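Local coordinates for protein cellulase CEL9M (Clostridium cellulolyticum, PDB 1IA6) that probably hydrolyses internal beta-1,4-glucosidic linkages of cellulose, as an endoglucanase of glycoside hydrolase family 9 that carries zinc, calcium and nickel ions, at residues A[19-24]-A[52-57]; A[33-38]-A[131-136]. One frame throughout, in Å; residues are numbered along the deposited sequence. Where two conformers were deposited one is given.

Interaction 1: A[19-24]-A[52-57]; sequences ANKCGP and GGYHDA. With ZN (zinc ion), chain C.
Cys22 and His55 join two buried loop segments through a shared zinc ion, in the long connection between helix 6-15 and strand 62-63 of this family 9 catalytic module, an alpha barrel. The segments run roughly antiparallel and form a single beta bridge, Lys21 with Tyr54. His55 N donates almost straight (170°) to Asn20 O at 2.7 Å, and Cys22 N donates to Gly53 O at 3.0 Å. Cys22 SG, anti to the backbone N (chi1 -175°), binds the zinc ion at 2.3 Å; His55 NE2 binds it at 2.1 Å, and Cys38 and His39 complete the site. The other ring nitrogen is held too: His55 ND1 donates to an in-plane water that in turn donates to Ala19 O, so zinc on NE2 and water on ND1 together restrain the rotation of the imidazole, while Asn20 O lies over one ring face. Lys21 and Tyr54 extend side by side in the same direction, CG of the lysine 3.5 Å from CE2 of the tyrosine; Tyr54 OH hydrogen-bonds to Gln97 O and Lys21 NZ to Gln97 OE1, with a salt bridge from NZ to Asp18. Asn20, whose OD1 is hydrogen-bonded to His364 NE2, spends its amide nitrogen on two carbonyls: ND2 meets Ala57 O on a lone pair at 3.0 Å, but approaches His55 O from above the carbonyl plane at 2.9 Å.

Interaction 2: A[33-38]-A[131-136]; sequences DWRGAC and APEEQT. With ZN (zinc ion), chain C.
Cys38 and Glu133 bring their backbones within 4.4 Å, CA to CA, where a loop without regular structure, 33-38, meets the short 3-10 turn 132-134 in the family 9 catalytic module. The turn lies between helix 122-125 and strand 143-145, more than 90 residues beyond the zinc-binding loop it meets. The centre of the contact is a salt bridge: Arg35 NE donates to Glu133 OE2 at 2.6 Å, nearly straight (171°) and with the oxygen in the guanidinium plane. NH2 of Arg35 adds a weak bond to that oxygen. From the anti side of the carboxylate, Gly36 N gives OE2 a further hydrogen bond of 2.8 Å, whereas NE comes from the syn side; two strong donors therefore grip one oxygen and would be expected to favour the ionised glutamate. The guanidinium and carboxylate planes stand 62° apart, so the pair is not a coplanar two-pronged bridge. OE1 instead receives a hydrogen bond from a water that also donates to Trp34 O. A bend at chi2 (80°) swings Glu133 CD back toward the 33-38 loop, and CG lies 3.2 Å from Ala37 O. Pro132 crosses Arg35 at about a right angle, its CG over one guanidinium face. Beside it, the zinc ligand Cys38 is backed by the same proline, CB to CB 4.1 Å, with Pro132 O 3.5 Å from Cys38 CB.

How the interactions relate
The two contacts illustrate how a metal can pin successive parts of one long connection, while a segment from farther along the chain packs against the site without binding the ion: interaction 1 supplies Cys22 and His55, interaction 2 supplies Cys38, and His39 is the fourth ligand. Their centres lie about 10 Å apart; as fellow ligands, His55 NE2 and Cys38 SG are 3.5 Å apart. Arg35 is a second connection between them. While its NE faces Glu133, its NH1 probably hydrogen-bonds to Lys21 O at 2.9 Å and to Ala19 O at 3.0 Å. Pro132 CB packs 3.5 Å from His55 CE1. Along the chain 33-38 falls between 19-24 and 52-57, and 131-136 comes later.

Interaction 1: A[19-24]-A[52-57]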
# COMPACT_ATOMS: atom_id res chain seq x y z
N ALA A 19 6.94 -10.42 6.45
CA ALA A 19 7.33 -11.45 5.48
C ALA A 19 8.06 -10.90 4.27
O ALA A 19 8.75 -11.63 3.57
CB ALA A 19 6.09 -12.23 5.02
N ASN A 20 7.91 -9.60 4.01
CA ASN A 20 8.55 -8.99 2.85
C ASN A 20 9.72 -8.07 3.15
O ASN A 20 10.28 -7.47 2.23
CB ASN A 20 7.49 -8.25 2.02
CG ASN A 20 6.69 -9.20 1.13
OD1 ASN A 20 6.44 -10.35 1.50
ND2 ASN A 20 6.26 -8.71 -0.03
N LYS A 21 10.11 -7.97 4.41
CA LYS A 21 11.23 -7.11 4.77
C LYS A 21 12.49 -7.57 4.05
O LYS A 21 12.76 -8.76 3.93
CB LYS A 21 11.44 -7.09 6.29
CG LYS A 21 10.40 -6.23 6.99
CD LYS A 21 10.58 -6.17 8.49
CE LYS A 21 9.52 -5.25 9.10
NZ LYS A 21 9.55 -5.26 10.59
N CYS A 22 13.25 -6.59 3.56
CA CYS A 22 14.47 -6.85 2.81
C CYS A 22 15.66 -6.17 3.50
O CYS A 22 15.50 -5.15 4.17
CB CYS A 22 14.30 -6.29 1.40
SG CYS A 22 15.62 -6.59 0.22
N GLY A 23 16.85 -6.75 3.34
CA GLY A 23 18.02 -6.15 3.94
C GLY A 23 18.69 -6.93 5.05
O GLY A 23 18.18 -7.96 5.50
N PRO A 24 19.86 -6.45 5.52
CA PRO A 24 20.62 -7.10 6.59
C PRO A 24 19.84 -7.23 7.90
O PRO A 24 20.07 -8.15 8.67
CB PRO A 24 21.84 -6.18 6.75
CG PRO A 24 22.01 -5.61 5.38
CD PRO A 24 20.59 -5.30 4.98
N GLY A 52 17.41 -2.48 2.69
CA GLY A 52 16.22 -2.18 3.46
C GLY A 52 14.99 -2.15 2.58
O GLY A 52 15.02 -2.63 1.45
N GLY A 53 13.91 -1.59 3.10
CA GLY A 53 12.69 -1.54 2.31
C GLY A 53 12.02 -2.90 2.26
O GLY A 53 12.37 -3.80 3.03
N TYR A 54 11.08 -3.07 1.33
CA TYR A 54 10.34 -4.32 1.23
C TYR A 54 10.28 -4.92 -0.17
O TYR A 54 10.25 -4.20 -1.17
CB TYR A 54 8.90 -4.11 1.69
CG TYR A 54 8.71 -3.71 3.13
CD1 TYR A 54 8.92 -2.39 3.54
CD2 TYR A 54 8.25 -4.63 4.07
CE1 TYR A 54 8.67 -2.00 4.86
CE2 TYR A 54 7.99 -4.25 5.38
CZ TYR A 54 8.20 -2.94 5.77
OH TYR A 54 7.91 -2.56 7.06
N HIS A 55 10.23 -6.25 -0.22
CA HIS A 55 10.07 -6.96 -1.48
C HIS A 55 8.65 -6.56 -1.88
O HIS A 55 7.77 -6.46 -1.02
CB HIS A 55 10.13 -8.46 -1.26
CG HIS A 55 11.44 -8.94 -0.72
ND1 HIS A 55 11.55 -10.02 0.13
CD2 HIS A 55 12.70 -8.48 -0.91
CE1 HIS A 55 12.82 -10.21 0.44
NE2 HIS A 55 13.54 -9.29 -0.18
N ASP A 56 8.41 -6.36 -3.17
CA ASP A 56 7.10 -5.93 -3.63
C ASP A 56 5.91 -6.86 -3.42
O ASP A 56 4.89 -6.45 -2.86
CB ASP A 56 7.16 -5.57 -5.12
CG ASP A 56 5.86 -4.96 -5.62
OD1 ASP A 56 5.52 -3.86 -5.15
OD2 ASP A 56 5.18 -5.59 -6.46
N ALA A 57 6.01 -8.11 -3.87
CA ALA A 57 4.88 -9.02 -3.74
C ALA A 57 5.35 -10.42 -3.38
O ALA A 57 5.74 -10.68 -2.25
CB ALA A 57 4.09 -9.04 -5.05
ZN ZN C . 15.56 -8.87 0.21
O HOH W 1 10.01 -11.95 1.10

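Interaction 2: A[33-38]-A[131-136]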
# COMPACT_ATOMS: atom_id res chain seq x y z
N ASP A 33 10.03 -16.73 11.98
CA ASP A 33 11.36 -17.28 12.20
C ASP A 33 12.00 -17.77 10.90
O ASP A 33 13.20 -18.04 10.86
CB ASP A 33 11.31 -18.43 13.22
CG ASP A 33 10.33 -19.52 12.83
OD1 ASP A 33 10.36 -19.97 11.67
OD2 ASP A 33 9.53 -19.93 13.70
N TRP A 34 11.21 -17.86 9.83
CA TRP A 34 11.74 -18.30 8.54
C TRP A 34 12.30 -17.17 7.67
O TRP A 34 12.72 -17.41 6.54
CB TRP A 34 10.69 -19.09 7.75
CG TRP A 34 9.29 -18.53 7.82
CD1 TRP A 34 8.38 -18.74 8.81
CD2 TRP A 34 8.66 -17.68 6.86
NE1 TRP A 34 7.21 -18.08 8.53
CE2 TRP A 34 7.36 -17.41 7.34
CE3 TRP A 34 9.07 -17.11 5.65
CZ2 TRP A 34 6.46 -16.60 6.63
CZ3 TRP A 34 8.18 -16.30 4.95
CH2 TRP A 34 6.88 -16.06 5.45
N ARG A 35 12.32 -15.95 8.21
CA ARG A 35 12.86 -14.82 7.47
C ARG A 35 14.19 -14.39 8.08
O ARG A 35 14.35 -14.38 9.31
CB ARG A 35 11.90 -13.62 7.48
CG ARG A 35 10.73 -13.71 6.50
CD ARG A 35 11.18 -14.06 5.08
NE ARG A 35 12.45 -13.43 4.72
CZ ARG A 35 12.61 -12.15 4.41
NH1 ARG A 35 11.57 -11.32 4.40
NH2 ARG A 35 13.82 -11.69 4.13
N GLY A 36 15.15 -14.04 7.23
CA GLY A 36 16.45 -13.60 7.69
C GLY A 36 17.03 -12.55 6.76
O GLY A 36 16.34 -12.04 5.88
N ALA A 37 18.31 -12.22 6.96
CA ALA A 37 18.97 -11.21 6.13
C ALA A 37 18.98 -11.60 4.66
O ALA A 37 19.23 -12.76 4.32
CB ALA A 37 20.41 -11.00 6.62
N CYS A 38 18.72 -10.63 3.79
CA CYS A 38 18.71 -10.87 2.35
C CYS A 38 19.17 -9.63 1.58
O CYS A 38 19.15 -8.52 2.11
CB CYS A 38 17.30 -11.26 1.89
SG CYS A 38 16.02 -10.00 2.18
N ALA A 131 14.27 -19.02 -1.50
CA ALA A 131 14.25 -18.04 -0.42
C ALA A 131 15.05 -16.80 -0.79
O ALA A 131 16.09 -16.88 -1.44
CB ALA A 131 14.81 -18.66 0.86
N PRO A 132 14.57 -15.61 -0.38
CA PRO A 132 15.31 -14.39 -0.70
C PRO A 132 16.69 -14.39 -0.06
O PRO A 132 17.62 -13.78 -0.58
CB PRO A 132 14.40 -13.28 -0.15
CG PRO A 132 13.66 -13.96 0.97
CD PRO A 132 13.34 -15.31 0.37
N GLU A 133 16.83 -15.09 1.06
CA GLU A 133 18.10 -15.15 1.77
C GLU A 133 19.18 -15.88 0.98
O GLU A 133 20.38 -15.66 1.20
CB GLU A 133 17.93 -15.86 3.12
CG GLU A 133 17.03 -15.14 4.13
CD GLU A 133 15.55 -15.37 3.87
OE1 GLU A 133 15.21 -16.16 2.96
OE2 GLU A 133 14.72 -14.77 4.60
N GLU A 134 18.77 -16.73 0.04
CA GLU A 134 19.72 -17.50 -0.76
C GLU A 134 19.86 -17.00 -2.20
O GLU A 134 20.54 -17.63 -3.01
CB GLU A 134 19.32 -18.98 -0.77
CG GLU A 134 19.16 -19.57 0.62
CD GLU A 134 18.80 -21.05 0.59
OE1 GLU A 134 17.81 -21.40 -0.09
OE2 GLU A 134 19.49 -21.84 1.26
N GLN A 135 19.23 -15.87 -2.51
CA GLN A 135 19.32 -15.29 -3.84
C GLN A 135 20.57 -14.41 -3.85
O GLN A 135 20.54 -13.27 -3.38
CB GLN A 135 18.07 -14.47 -4.15
CG GLN A 135 18.05 -13.85 -5.53
CD GLN A 135 16.72 -13.22 -5.85
OE1 GLN A 135 16.07 -12.64 -4.98
NE2 GLN A 135 16.30 -13.32 -7.11
N THR A 136 21.65 -14.95 -4.40
CA THR A 136 22.92 -14.23 -4.46
C THR A 136 23.12 -13.53 -5.80
O THR A 136 22.29 -13.63 -6.71
CB THR A 136 24.09 -15.19 -4.23
OG1 THR A 136 24.07 -16.22 -5.23
CG2 THR A 136 24.00 -15.82 -2.85
ZN ZN C . 15.56 -8.87 0.21
O HOH W 2 12.70 -17.16 3.74